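Local structure of CELL WALL surface anchor family protein (3ZGH) at residues A[171-176]-A[190-195]. The protein is a pneumococcal serine-rich repeat surface protein, probably an adhesin, whose basic MSCRAMM-type domain, the part described here, binds keratin 10. Numbering follows the deposited sequence.
Sequences TFTPYA and GGKVVE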
loop_
_atom_site.group_PDB
_atom_site.type_symbol
_atom_site.label_atom_id
_atom_site.label_comp_id
_atom_site.label_asym_id
_atom_site.label_seq_id
_atom_site.Cartn_x
_atom_site.Cartn_y
_atom_site.Cartn_z
ATOM N N THR A 171 -6.207 -8.325 7.457
ATOM C CA THR A 171 -6.936 -7.220 6.857
ATOM C C THR A 171 -5.923 -6.107 6.599
ATOM O O THR A 171 -5.007 -5.907 7.390
ATOM C CB THR A 171 -8.062 -6.663 7.751
ATOM O OG1 THR A 171 -7.483 -5.878 8.780
ATOM C CG2 THR A 171 -8.917 -7.771 8.354
ATOM N N PHE A 172 -6.090 -5.392 5.494
ATOM C CA PHE A 172 -5.217 -4.281 5.165
ATOM C C PHE A 172 -6.089 -3.046 4.881
ATOM O O PHE A 172 -7.085 -3.138 4.152
ATOM C CB PHE A 172 -4.344 -4.629 3.955
ATOM C CG PHE A 172 -3.499 -3.486 3.482
ATOM C CD1 PHE A 172 -2.290 -3.203 4.107
ATOM C CD2 PHE A 172 -3.931 -2.668 2.444
ATOM C CE1 PHE A 172 -1.526 -2.145 3.710
ATOM C CE2 PHE A 172 -3.149 -1.606 2.033
ATOM C CZ PHE A 172 -1.948 -1.338 2.672
ATOM N N THR A 173 -5.705 -1.907 5.465
ATOM C CA THR A 173 -6.432 -0.654 5.296
ATOM C C THR A 173 -5.545 0.360 4.563
ATOM O O THR A 173 -4.517 0.810 5.085
ATOM C CB THR A 173 -6.858 -0.072 6.657
ATOM O OG1 THR A 173 -7.629 -1.048 7.366
ATOM C CG2 THR A 173 -7.702 1.209 6.473
ATOM N N PRO A 174 -5.914 0.703 3.332
ATOM C CA PRO A 174 -5.093 1.655 2.570
ATOM C C PRO A 174 -5.160 3.056 3.137
ATOM O O PRO A 174 -6.118 3.415 3.816
ATOM C CB PRO A 174 -5.709 1.609 1.165
ATOM C CG PRO A 174 -7.122 1.216 1.404
ATOM C CD PRO A 174 -7.076 0.230 2.563
ATOM N N TYR A 175 -4.147 3.847 2.829
ATOM C CA TYR A 175 -4.034 5.177 3.365
ATOM C C TYR A 175 -3.275 6.042 2.363
ATOM O O TYR A 175 -2.290 5.614 1.776
ATOM C CB TYR A 175 -3.293 5.132 4.698
ATOM C CG TYR A 175 -3.080 6.503 5.327
ATOM C CD1 TYR A 175 -3.966 7.017 6.261
ATOM C CD2 TYR A 175 -1.993 7.277 4.969
ATOM C CE1 TYR A 175 -3.751 8.303 6.832
ATOM C CE2 TYR A 175 -1.773 8.531 5.520
ATOM C CZ TYR A 175 -2.646 9.042 6.445
ATOM O OH TYR A 175 -2.373 10.300 6.970
ATOM N N ALA A 176 -3.737 7.267 2.177
ATOM C CA ALA A 176 -2.984 8.252 1.432
ATOM C C ALA A 176 -3.396 9.588 1.993
ATOM O O ALA A 176 -4.566 9.804 2.286
ATOM C CB ALA A 176 -3.308 8.162 -0.041
ATOM N N GLY A 190 -12.380 3.199 3.735
ATOM C CA GLY A 190 -13.412 2.449 3.022
ATOM C C GLY A 190 -13.033 1.107 2.408
ATOM O O GLY A 190 -13.460 0.052 2.883
ATOM N N GLY A 191 -12.250 1.152 1.334
ATOM C CA GLY A 191 -11.841 -0.045 0.614
ATOM C C GLY A 191 -10.868 -0.954 1.349
ATOM O O GLY A 191 -9.771 -1.261 0.845
ATOM N N LYS A 192 -11.273 -1.425 2.523
ATOM C CA LYS A 192 -10.453 -2.372 3.291
ATOM C C LYS A 192 -10.321 -3.742 2.590
ATOM O O LYS A 192 -11.289 -4.234 2.033
ATOM C CB LYS A 192 -11.072 -2.548 4.657
ATOM C CG LYS A 192 -10.212 -3.292 5.626
ATOM C CD LYS A 192 -10.676 -3.039 7.071
ATOM C CE LYS A 192 -10.701 -1.547 7.371
ATOM N NZ LYS A 192 -10.418 -1.199 8.808
ATOM N N VAL A 193 -9.126 -4.338 2.612
ATOM C CA VAL A 193 -8.927 -5.706 2.104
ATOM C C VAL A 193 -9.030 -6.660 3.286
ATOM O O VAL A 193 -8.290 -6.519 4.275
ATOM C CB VAL A 193 -7.560 -5.874 1.423
ATOM C CG1 VAL A 193 -7.330 -7.342 0.977
ATOM C CG2 VAL A 193 -7.431 -4.867 0.227
ATOM N N VAL A 194 -9.969 -7.603 3.193
ATOM C CA VAL A 194 -10.187 -8.594 4.227
ATOM C C VAL A 194 -10.020 -9.968 3.604
ATOM O O VAL A 194 -10.752 -10.330 2.683
ATOM C CB VAL A 194 -11.592 -8.471 4.802
ATOM C CG1 VAL A 194 -11.868 -9.580 5.833
ATOM C CG2 VAL A 194 -11.771 -7.106 5.452
ATOM N N GLU A 195 -9.043 -10.723 4.095
ATOM C CA GLU A 195 -8.816 -12.084 3.637
ATOM C C GLU A 195 -9.121 -13.045 4.791
ATOM O O GLU A 195 -8.621 -12.875 5.901
ATOM C CB GLU A 195 -7.366 -12.218 3.181
ATOM C CG GLU A 195 -7.031 -13.441 2.372
ATOM C CD GLU A 195 -7.090 -13.182 0.881
ATOM O OE1 GLU A 195 -8.127 -13.541 0.275
ATOM O OE2 GLU A 195 -6.111 -12.623 0.316
#
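Thr173 and Lys192 meet on the face that also carries Thr171 and Val194. The lysine leaves its backbone with CG anti to N (chi1 -170°), then bends at chi3 and chi4, which lays its end across the threonine hydroxyl: CE and NZ of Lys192 both come to 3.1 Å from OG1 of Thr173. Nearer its root, CG of Lys192 rests 3.5 Å from the carbonyl O of Phe172. Further along, Thr171 and Val194 form a non-hydrogen-bonded pair, their side chains side by side and pointing the same way, with CG2 of Thr171 4.1 Å from CG2 of Val194; OG1 of Thr171 turns instead to the hydroxyl of Thr98. Between these pairs, Phe172 and Val193 make the hydrogen-bonded antiparallel pair: N of Phe172 donates to O of Val193 at 2.8 Å, and N of Val193 returns the bond to O of Phe172. This joins strand 193-195 to strand 170-172, the middle strand of a small three-stranded antiparallel sheet in this MSCRAMM domain, with 97-99 on its other edge. Phe172 and Val193 project from the other face, where their CB atoms lie 4.3 Å apart. The Phe172 ring swings away from Val193, CG anti to N (chi1 175°), to meet Tyr62 edge-to-face and touch Leu49, while Val193 packs on Tyr47, so both side chains pack against the seven-stranded sheet. Beyond the strands, Gly191 centres an inverse gamma turn, closed by Lys192 N bonding to O of Gly190, and O of Gly191 sits 3.5 Å from CD of the Pro174 ring.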